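Local coordinates for protein putative hydrolase (Shewanella frigidimarina, PDB 3LHO) that probably acts as an iron(II)-dependent dioxygenase of the 2-oxoadipate dioxygenase/decarboxylase family, expected to produce 2-hydroxyglutarate, at residues Val67-Tyr72 with His83-Asp88; His165-Ile170 with Glu235-Tyr240; Val206-Ser211 with Gln246-Phe251. One frame throughout, in Å; residues are numbered along the deposited sequence.

How the contacts relate
From the N terminus, contact 1 comes first, closing the hairpin of strands 67-74 and 79-85 at one outer end of the seven-stranded sheet. Contacts 2 and 3 follow it in series and cross each other. Residues 165-170 open contact 2, residues 206-211 open contact 3 inside that loop, 235-240 close contact 2, and 246-251 close contact 3. Contact 2 pairs strands 165-169 and 235-239 at the nickel site, and contact 3 lays the C-terminal loop against the other outermost strand, 208-212. That loop bridges the whole set: Phe251 CE1 packs 3.4 Å from His83 CB of contact 1, while Arg239 NH1 of contact 2 reaches Gly250 O at 2.7 Å.

Contact 1: residues Val67-Tyr72 with His83-Asp88; sequences VDSGDY and HFEHPD
Tyr72 and His83 meet at their rims, with Tyr72 OH 2.7 Å from His83 ND1 in a hydrogen bond whose donor is not settled. The two ring planes lie 34° apart, and neither ring covers the face of the other. Over one face of the imidazole, which lies about 10 Å from the nickel, sits Ser69 CB, 3.9 Å from the ring centroid, a CH-pi contact. At the edge of the same ring, His83 NE2 donates to Glu85 OE2 over 2.8 Å, nearly straight at 169° and close to the imidazole plane. Ser69 OG, anti to its carbonyl carbon (chi1 -62°), is brought 3.4 Å from Glu85 CB and donates to Val67 O, which also accepts from Glu85 N. This is the tight part.

Ser69 and Gly70 both face His83, a classic beta bulge in the antiparallel pair: Ser69 N donates to His83 O at 2.9 Å, and His83 N donates to Gly70 O. Toward Val67 and Asp68 the contact thins out into solvent. Val67 keeps its backbone pairing with Glu85, but its CB comes no closer than 3.8 Å, to Glu85 O. Asp68 sends its carboxylate to Lys82 instead, while Phe84 on the same face reaches back to helix 54-62.

The His83 imidazole is thus fixed in rotation and joined through both nitrogens, to Tyr72 OH and to the Glu85 carboxylate, a chain of bonds that would probably polarise the ring.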
loop_
_atom_site.group_PDB
_atom_site.type_symbol
_atom_site.label_atom_id
_atom_site.label_comp_id
_atom_site.label_asym_id
_atom_site.label_seq_id
_atom_site.Cartn_x
_atom_site.Cartn_y
_atom_site.Cartn_z
ATOM N N VAL A 67 -14.595 7.071 -6.368
ATOM C CA VAL A 67 -15.299 8.100 -5.638
ATOM C C VAL A 67 -14.741 8.155 -4.220
ATOM O O VAL A 67 -14.537 7.116 -3.606
ATOM C CB VAL A 67 -16.801 7.786 -5.578
ATOM C CG1 VAL A 67 -17.543 8.830 -4.717
ATOM C CG2 VAL A 67 -17.387 7.693 -7.018
ATOM N N ASP A 68 -14.502 9.365 -3.742
ATOM C CA ASP A 68 -14.097 9.638 -2.383
ATOM C C ASP A 68 -15.105 9.038 -1.411
ATOM O O ASP A 68 -16.266 9.379 -1.473
ATOM C CB ASP A 68 -14.010 11.166 -2.236
ATOM C CG ASP A 68 -13.495 11.592 -0.905
ATOM O OD1 ASP A 68 -13.221 10.717 -0.026
ATOM O OD2 ASP A 68 -13.349 12.818 -0.750
ATOM N N SER A 69 -14.663 8.145 -0.529
ATOM C CA SER A 69 -15.545 7.325 0.288
ATOM C C SER A 69 -15.198 7.293 1.778
ATOM O O SER A 69 -15.896 6.639 2.528
ATOM C CB SER A 69 -15.585 5.877 -0.242
ATOM O OG SER A 69 -16.104 5.827 -1.573
ATOM N N GLY A 70 -14.137 7.963 2.223
ATOM C CA GLY A 70 -13.760 7.913 3.657
ATOM C C GLY A 70 -12.530 8.756 3.950
ATOM O O GLY A 70 -11.622 8.767 3.140
ATOM N N ASP A 71 -12.540 9.496 5.065
ATOM C CA ASP A 71 -11.438 10.365 5.528
ATOM C C ASP A 71 -10.925 9.816 6.861
ATOM O O ASP A 71 -11.723 9.407 7.690
ATOM C CB ASP A 71 -11.941 11.802 5.730
ATOM C CG ASP A 71 -12.111 12.568 4.422
ATOM O OD1 ASP A 71 -11.871 11.978 3.340
ATOM O OD2 ASP A 71 -12.476 13.757 4.479
ATOM N N TYR A 72 -9.608 9.774 7.037
ATOM C CA TYR A 72 -8.980 9.203 8.236
ATOM C C TYR A 72 -7.827 10.081 8.704
ATOM O O TYR A 72 -7.115 10.660 7.907
ATOM C CB TYR A 72 -8.397 7.822 7.920
ATOM C CG TYR A 72 -9.389 6.891 7.271
ATOM C CD1 TYR A 72 -10.277 6.154 8.038
ATOM C CD2 TYR A 72 -9.460 6.775 5.896
ATOM C CE1 TYR A 72 -11.212 5.299 7.432
ATOM C CE2 TYR A 72 -10.381 5.944 5.280
ATOM C CZ TYR A 72 -11.237 5.190 6.050
ATOM O OH TYR A 72 -12.160 4.382 5.444
ATOM N N HIS A 83 -9.948 6.813 1.587
ATOM C CA HIS A 83 -10.168 5.686 0.712
ATOM C C HIS A 83 -11.213 6.028 -0.332
ATOM O O HIS A 83 -12.063 6.903 -0.120
ATOM C CB HIS A 83 -10.445 4.373 1.501
ATOM C CG HIS A 83 -11.886 4.010 1.629
ATOM N ND1 HIS A 83 -12.648 4.330 2.740
ATOM C CD2 HIS A 83 -12.694 3.306 0.800
ATOM C CE1 HIS A 83 -13.879 3.860 2.559
ATOM N NE2 HIS A 83 -13.929 3.227 1.388
ATOM N N PHE A 84 -11.056 5.356 -1.491
ATOM C CA PHE A 84 -11.865 5.533 -2.683
ATOM C C PHE A 84 -12.459 4.191 -3.112
ATOM O O PHE A 84 -11.800 3.148 -2.996
ATOM C CB PHE A 84 -11.025 6.141 -3.836
ATOM C CG PHE A 84 -10.338 7.424 -3.464
ATOM C CD1 PHE A 84 -9.155 7.392 -2.706
ATOM C CD2 PHE A 84 -10.877 8.643 -3.812
ATOM C CE1 PHE A 84 -8.539 8.555 -2.309
ATOM C CE2 PHE A 84 -10.260 9.843 -3.427
ATOM C CZ PHE A 84 -9.075 9.792 -2.675
ATOM N N GLU A 85 -13.697 4.251 -3.622
ATOM C CA GLU A 85 -14.458 3.099 -4.079
ATOM C C GLU A 85 -14.915 3.269 -5.534
ATOM O O GLU A 85 -15.210 4.401 -5.974
ATOM C CB GLU A 85 -15.692 2.915 -3.206
ATOM C CG GLU A 85 -15.333 2.510 -1.780
ATOM C CD GLU A 85 -16.532 2.391 -0.862
ATOM O OE1 GLU A 85 -17.688 2.453 -1.351
ATOM O OE2 GLU A 85 -16.296 2.254 0.367
ATOM N N HIS A 86 -14.905 2.150 -6.266
ATOM C CA HIS A 86 -15.281 2.106 -7.682
ATOM C C HIS A 86 -16.703 1.486 -7.770
ATOM O O HIS A 86 -17.090 0.688 -6.889
ATOM C CB HIS A 86 -14.259 1.286 -8.460
ATOM C CG HIS A 86 -14.410 1.359 -9.940
ATOM N ND1 HIS A 86 -15.285 0.557 -10.638
ATOM C CD2 HIS A 86 -13.787 2.134 -10.864
ATOM C CE1 HIS A 86 -15.191 0.826 -11.933
ATOM N NE2 HIS A 86 -14.289 1.783 -12.099
ATOM N N PRO A 87 -17.500 1.899 -8.777
ATOM C CA PRO A 87 -18.873 1.325 -8.890
ATOM C C PRO A 87 -18.909 -0.200 -9.122
ATOM O O PRO A 87 -19.901 -0.857 -8.780
ATOM C CB PRO A 87 -19.497 2.082 -10.074
ATOM C CG PRO A 87 -18.399 2.926 -10.686
ATOM C CD PRO A 87 -17.316 3.083 -9.654
ATOM N N ASP A 88 -17.846 -0.746 -9.712
ATOM C CA ASP A 88 -17.674 -2.192 -9.868
ATOM C C ASP A 88 -17.062 -2.819 -8.600
ATOM O O ASP A 88 -15.875 -2.569 -8.264
ATOM C CB ASP A 88 -16.772 -2.438 -11.062
ATOM C CG ASP A 88 -16.533 -3.916 -11.362
ATOM O OD1 ASP A 88 -16.979 -4.805 -10.625
ATOM O OD2 ASP A 88 -15.826 -4.163 -12.341
#

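Contact 2: residues His165-Ile170 with Glu235-Tyr240; sequences HFTVSI and EFARRY. With NI (nickel (II) ion), chain B.
Glu235 OE1 is held by two partners. It is a ligand of the nickel ion, at 2.2 Å. Thr167 OG1 donates a hydrogen bond to Glu235 OE1 at 2.7 Å, arriving on the anti side of the carboxylate, 33° out of its plane. The other oxygen, Glu235 OE2, accepts from a nickel-bound water at 2.6 Å, so both carboxylate oxygens are satisfied. CG anti to the backbone N (chi1 -167°) starts the extended chain that carries the carboxylate to the metal. His165 NE2 ligates the nickel at 2.1 Å. Its 3.2 Å separation from Glu235 OE1 reflects a shared metal and is not a hydrogen bond. His41 and three waters complete six ligands. The waters lie mutually cis, leaving the protein ligands on one face, the arrangement of two histidines and one carboxylate found in many iron(II) oxygenases, consistent with the iron cofactor expected here.

The parallel backbone pairing satisfies Glu235 N with Phe166 O, Val168 N with Glu235 O, Ala237 N with Val168 O (3.0 Å), and Ile170 N with Ala237 O. Ser169 OG turns to Asp172 outside the pair. Beside the site, Thr167 CG2 packs on Ala237 CB at 3.6 Å. On the other face Val168 and Phe236 lie side by side, Val168 CB to Phe236 CD1 3.8 Å.

The two strand segments run parallel in sense, their directions 39° apart. Strand 39-47 flanks residues 165-169, strand 208-212 flanks 235-239, and helix 179-188 packs against Ile170 and Phe236.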
loop_
_atom_site.group_PDB
_atom_site.type_symbol
_atom_site.label_atom_id
_atom_site.label_comp_id
_atom_site.label_asym_id
_atom_site.label_seq_id
_atom_site.Cartn_x
_atom_site.Cartn_y
_atom_site.Cartn_z
ATOM N N HIS A 165 1.180 -2.109 -0.669
ATOM C CA HIS A 165 0.666 -3.505 -0.657
ATOM C C HIS A 165 -0.621 -3.658 -1.437
ATOM O O HIS A 165 -1.345 -2.680 -1.664
ATOM C CB HIS A 165 0.503 -4.057 0.781
ATOM C CG HIS A 165 -0.446 -3.295 1.648
ATOM N ND1 HIS A 165 -0.056 -2.240 2.446
ATOM C CD2 HIS A 165 -1.755 -3.513 1.935
ATOM C CE1 HIS A 165 -1.090 -1.797 3.133
ATOM N NE2 HIS A 165 -2.147 -2.545 2.832
ATOM N N PHE A 166 -0.852 -4.891 -1.896
ATOM C CA PHE A 166 -2.176 -5.382 -2.271
ATOM C C PHE A 166 -2.727 -6.232 -1.144
ATOM O O PHE A 166 -1.954 -6.902 -0.448
ATOM C CB PHE A 166 -2.072 -6.252 -3.485
ATOM C CG PHE A 166 -1.956 -5.482 -4.732
ATOM C CD1 PHE A 166 -0.806 -4.754 -4.998
ATOM C CD2 PHE A 166 -2.994 -5.496 -5.668
ATOM C CE1 PHE A 166 -0.688 -4.038 -6.192
ATOM C CE2 PHE A 166 -2.847 -4.807 -6.884
ATOM C CZ PHE A 166 -1.732 -4.041 -7.099
ATOM N N THR A 167 -4.053 -6.219 -1.002
ATOM C CA THR A 167 -4.755 -7.011 -0.018
ATOM C C THR A 167 -5.856 -7.863 -0.638
ATOM O O THR A 167 -6.783 -7.322 -1.257
ATOM C CB THR A 167 -5.379 -6.118 1.055
ATOM O OG1 THR A 167 -4.350 -5.331 1.671
ATOM C CG2 THR A 167 -6.087 -7.013 2.115
ATOM N N VAL A 168 -5.736 -9.183 -0.477
ATOM C CA VAL A 168 -6.719 -10.147 -0.929
ATOM C C VAL A 168 -8.003 -10.074 -0.151
ATOM O O VAL A 168 -7.979 -9.936 1.075
ATOM C CB VAL A 168 -6.137 -11.579 -0.872
ATOM C CG1 VAL A 168 -7.187 -12.612 -1.268
ATOM C CG2 VAL A 168 -4.893 -11.652 -1.815
ATOM N N SER A 169 -9.135 -10.133 -0.860
ATOM C CA SER A 169 -10.411 -10.163 -0.226
ATOM C C SER A 169 -10.720 -11.614 0.112
ATOM O O SER A 169 -10.999 -12.430 -0.800
ATOM C CB SER A 169 -11.511 -9.637 -1.161
ATOM O OG SER A 169 -12.783 -9.860 -0.576
ATOM N N ILE A 170 -10.700 -11.907 1.413
ATOM C CA ILE A 170 -11.046 -13.237 1.912
ATOM C C ILE A 170 -12.539 -13.487 1.634
ATOM O O ILE A 170 -12.908 -14.580 1.213
ATOM C CB ILE A 170 -10.717 -13.401 3.423
ATOM C CG1 ILE A 170 -9.187 -13.348 3.636
ATOM C CG2 ILE A 170 -11.279 -14.725 3.963
ATOM C CD1 ILE A 170 -8.778 -13.231 5.101
ATOM N N GLU A 235 -1.107 -8.755 1.975
ATOM C CA GLU A 235 -2.080 -8.700 3.053
ATOM C C GLU A 235 -3.384 -9.430 2.669
ATOM O O GLU A 235 -3.634 -9.671 1.489
ATOM C CB GLU A 235 -2.364 -7.244 3.350
ATOM C CG GLU A 235 -3.115 -6.942 4.656
ATOM C CD GLU A 235 -3.145 -5.430 4.947
ATOM O OE1 GLU A 235 -3.952 -4.722 4.295
ATOM O OE2 GLU A 235 -2.365 -4.943 5.812
ATOM N N PHE A 236 -4.173 -9.788 3.690
ATOM C CA PHE A 236 -5.429 -10.558 3.558
ATOM C C PHE A 236 -6.430 -9.916 4.478
ATOM O O PHE A 236 -6.113 -9.605 5.606
ATOM C CB PHE A 236 -5.175 -12.040 3.901
ATOM C CG PHE A 236 -3.971 -12.594 3.183
ATOM C CD1 PHE A 236 -4.098 -13.145 1.928
ATOM C CD2 PHE A 236 -2.698 -12.475 3.724
ATOM C CE1 PHE A 236 -2.970 -13.576 1.232
ATOM C CE2 PHE A 236 -1.570 -12.921 3.022
ATOM C CZ PHE A 236 -1.713 -13.451 1.784
ATOM N N ALA A 237 -7.645 -9.668 3.998
ATOM C CA ALA A 237 -8.655 -9.016 4.831
ATOM C C ALA A 237 -10.014 -9.696 4.678
ATOM O O ALA A 237 -10.458 -9.983 3.560
ATOM C CB ALA A 237 -8.781 -7.504 4.452
ATOM N N ARG A 238 -10.663 -9.948 5.813
ATOM C CA ARG A 238 -12.050 -10.311 5.845
ATOM C C ARG A 238 -12.850 -9.166 6.456
ATOM O O ARG A 238 -12.572 -8.762 7.565
ATOM C CB ARG A 238 -12.270 -11.580 6.663
ATOM C CG ARG A 238 -13.735 -12.028 6.690
ATOM C CD ARG A 238 -13.928 -13.433 7.229
ATOM N NE ARG A 238 -15.355 -13.712 7.463
ATOM C CZ ARG A 238 -15.835 -14.770 8.116
ATOM N NH1 ARG A 238 -15.035 -15.691 8.629
ATOM N NH2 ARG A 238 -17.139 -14.914 8.250
ATOM N N ARG A 239 -13.866 -8.687 5.737
ATOM C CA ARG A 239 -14.790 -7.706 6.282
ATOM C C ARG A 239 -16.138 -8.294 6.655
ATOM O O ARG A 239 -16.608 -9.249 6.027
ATOM C CB ARG A 239 -15.010 -6.580 5.280
ATOM C CG ARG A 239 -13.764 -5.795 4.968
ATOM C CD ARG A 239 -14.041 -4.801 3.821
ATOM N NE ARG A 239 -12.803 -4.097 3.566
ATOM C CZ ARG A 239 -12.285 -3.169 4.368
ATOM N NH1 ARG A 239 -12.924 -2.742 5.465
ATOM N NH2 ARG A 239 -11.113 -2.675 4.071
ATOM N N TYR A 240 -16.757 -7.687 7.672
ATOM C CA TYR A 240 -18.051 -8.102 8.167
ATOM C C TYR A 240 -19.120 -7.039 7.998
ATOM O O TYR A 240 -18.807 -5.837 7.874
ATOM C CB TYR A 240 -17.934 -8.501 9.629
ATOM C CG TYR A 240 -17.083 -9.725 9.865
ATOM C CD1 TYR A 240 -15.693 -9.649 9.860
ATOM C CD2 TYR A 240 -17.662 -10.956 10.144
ATOM C CE1 TYR A 240 -14.921 -10.771 10.091
ATOM C CE2 TYR A 240 -16.900 -12.063 10.380
ATOM C CZ TYR A 240 -15.535 -11.982 10.362
ATOM O OH TYR A 240 -14.776 -13.106 10.612
HETATM NI NI NI B . -3.889 -2.575 4.049
HETATM O O HOH W 1 -2.663 -2.338 6.118
HETATM O O HOH W 2 -5.206 -2.318 5.580
HETATM O O HOH W 3 -4.099 -0.330 4.471
#

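Contact 3: residues Val206-Ser211 with Gln246-Phe251; sequences VLLEQS and QLYTGF
Leu207 and Tyr248 supply the main apolar contact: their CB atoms lie 3.7 Å apart and the two side chains cross at about a right angle. Tyr248 CG stands anti to its backbone N (chi1 172°), and the ring that continues from it lies against residues 206-208, where Leu208 CB meets its edge, 4.0 Å from Tyr248 CD2. Further along, Leu208 CD2 packs against the loop backbone, 3.6 Å from Gly250 O and 3.8 Å from Phe251 C.

Contacts of the ring with backbone form a second group. Leu207 O approaches Tyr248 CD2 at 3.7 Å, obliquely to the ring. Within the loop, Gly250 N stands 3.5 Å above the plane of that ring, over its centre.

Leu207 (phi 70°, psi 12°) and Leu208 form a G1 beta bulge facing Ser203, and this bulge leads into strand 208-212.

Polar approach is slight: Gln210 OE1 and Phe251 O, 3.6 Å apart, are both acceptors. Tyr248 OH has Val252 O as its partner.

Between the two segments the contact is therefore one of van der Waals fit, while just beyond it Val206 bonds through its backbone to Ala254, and Arg239 NH1 ties the carbonyls of Tyr248 and Gly250 to strand 235-239.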
loop_
_atom_site.group_PDB
_atom_site.type_symbol
_atom_site.label_atom_id
_atom_site.label_comp_id
_atom_site.label_asym_id
_atom_site.label_seq_id
_atom_site.Cartn_x
_atom_site.Cartn_y
_atom_site.Cartn_z
ATOM N N VAL A 206 -14.944 -6.419 15.687
ATOM C CA VAL A 206 -14.549 -5.097 15.191
ATOM C C VAL A 206 -14.700 -5.003 13.679
ATOM O O VAL A 206 -14.218 -4.040 13.055
ATOM C CB VAL A 206 -13.109 -4.687 15.659
ATOM C CG1 VAL A 206 -13.065 -4.619 17.212
ATOM C CG2 VAL A 206 -12.021 -5.630 15.129
ATOM N N LEU A 207 -15.371 -6.011 13.109
ATOM C CA LEU A 207 -15.851 -6.022 11.720
ATOM C C LEU A 207 -14.750 -6.116 10.637
ATOM O O LEU A 207 -15.020 -5.933 9.442
ATOM C CB LEU A 207 -16.749 -4.820 11.446
ATOM C CG LEU A 207 -17.911 -4.617 12.405
ATOM C CD1 LEU A 207 -18.634 -3.346 12.001
ATOM C CD2 LEU A 207 -18.863 -5.810 12.431
ATOM N N LEU A 208 -13.532 -6.425 11.061
ATOM C CA LEU A 208 -12.387 -6.476 10.164
ATOM C C LEU A 208 -11.305 -7.377 10.740
ATOM O O LEU A 208 -10.926 -7.244 11.904
ATOM C CB LEU A 208 -11.822 -5.063 9.896
ATOM C CG LEU A 208 -10.577 -4.966 8.996
ATOM C CD1 LEU A 208 -10.921 -5.480 7.620
ATOM C CD2 LEU A 208 -10.032 -3.516 8.890
ATOM N N GLU A 209 -10.807 -8.297 9.917
ATOM C CA GLU A 209 -9.665 -9.128 10.293
ATOM C C GLU A 209 -8.634 -9.038 9.207
ATOM O O GLU A 209 -8.987 -9.133 8.043
ATOM C CB GLU A 209 -10.064 -10.587 10.462
ATOM C CG GLU A 209 -10.946 -10.879 11.656
ATOM C CD GLU A 209 -11.560 -12.283 11.594
ATOM O OE1 GLU A 209 -12.098 -12.685 10.545
ATOM O OE2 GLU A 209 -11.493 -12.998 12.604
ATOM N N GLN A 210 -7.361 -8.880 9.574
ATOM C CA GLN A 210 -6.287 -8.794 8.590
ATOM C C GLN A 210 -5.100 -9.627 9.024
ATOM O O GLN A 210 -4.884 -9.848 10.217
ATOM C CB GLN A 210 -5.856 -7.337 8.351
ATOM C CG GLN A 210 -6.922 -6.453 7.712
ATOM C CD GLN A 210 -6.453 -5.020 7.450
ATOM O OE1 GLN A 210 -6.267 -4.246 8.375
ATOM N NE2 GLN A 210 -6.271 -4.673 6.190
ATOM N N SER A 211 -4.361 -10.115 8.037
ATOM C CA SER A 211 -3.118 -10.829 8.267
ATOM C C SER A 211 -2.208 -10.484 7.103
ATOM O O SER A 211 -2.673 -9.891 6.123
ATOM C CB SER A 211 -3.391 -12.339 8.318
ATOM O OG SER A 211 -3.788 -12.796 7.043
ATOM N N GLN A 246 -24.458 -3.492 5.139
ATOM C CA GLN A 246 -23.316 -3.198 4.239
ATOM C C GLN A 246 -22.006 -3.568 4.927
ATOM O O GLN A 246 -21.897 -3.514 6.156
ATOM C CB GLN A 246 -23.269 -1.713 3.884
ATOM C CG GLN A 246 -24.480 -1.193 3.149
ATOM C CD GLN A 246 -24.795 0.256 3.523
ATOM O OE1 GLN A 246 -25.904 0.554 3.970
ATOM N NE2 GLN A 246 -23.816 1.152 3.373
ATOM N N LEU A 247 -21.000 -3.928 4.145
ATOM C CA LEU A 247 -19.705 -4.301 4.717
ATOM C C LEU A 247 -19.045 -3.070 5.339
ATOM O O LEU A 247 -19.173 -1.966 4.826
ATOM C CB LEU A 247 -18.797 -4.930 3.661
ATOM C CG LEU A 247 -19.226 -6.293 3.115
ATOM C CD1 LEU A 247 -18.237 -6.752 2.066
ATOM C CD2 LEU A 247 -19.338 -7.302 4.232
ATOM N N TYR A 248 -18.405 -3.265 6.488
ATOM C CA TYR A 248 -17.548 -2.236 7.104
ATOM C C TYR A 248 -16.445 -1.920 6.115
ATOM O O TYR A 248 -15.757 -2.830 5.665
ATOM C CB TYR A 248 -16.945 -2.756 8.412
ATOM C CG TYR A 248 -15.902 -1.861 9.045
ATOM C CD1 TYR A 248 -16.230 -0.575 9.499
ATOM C CD2 TYR A 248 -14.598 -2.311 9.230
ATOM C CE1 TYR A 248 -15.269 0.241 10.087
ATOM C CE2 TYR A 248 -13.626 -1.507 9.828
ATOM C CZ TYR A 248 -13.968 -0.235 10.258
ATOM O OH TYR A 248 -12.991 0.544 10.826
ATOM N N THR A 249 -16.245 -0.640 5.807
ATOM C CA THR A 249 -15.259 -0.239 4.779
ATOM C C THR A 249 -13.981 0.390 5.332
ATOM O O THR A 249 -13.148 0.852 4.565
ATOM C CB THR A 249 -15.894 0.754 3.793
ATOM O OG1 THR A 249 -16.424 1.849 4.527
ATOM C CG2 THR A 249 -17.045 0.089 3.023
ATOM N N GLY A 250 -13.812 0.413 6.649
ATOM C CA GLY A 250 -12.652 1.061 7.272
ATOM C C GLY A 250 -11.387 0.214 7.237
ATOM O O GLY A 250 -11.389 -0.940 6.760
ATOM N N PHE A 251 -10.296 0.777 7.746
ATOM C CA PHE A 251 -8.976 0.171 7.536
ATOM C C PHE A 251 -8.199 -0.176 8.803
ATOM O O PHE A 251 -7.098 -0.779 8.718
ATOM C CB PHE A 251 -8.160 1.034 6.559
ATOM C CG PHE A 251 -8.656 0.926 5.161
ATOM C CD1 PHE A 251 -9.691 1.727 4.728
ATOM C CD2 PHE A 251 -8.155 -0.043 4.309
ATOM C CE1 PHE A 251 -10.187 1.590 3.484
ATOM C CE2 PHE A 251 -8.648 -0.178 3.047
ATOM C CZ PHE A 251 -9.668 0.628 2.630
#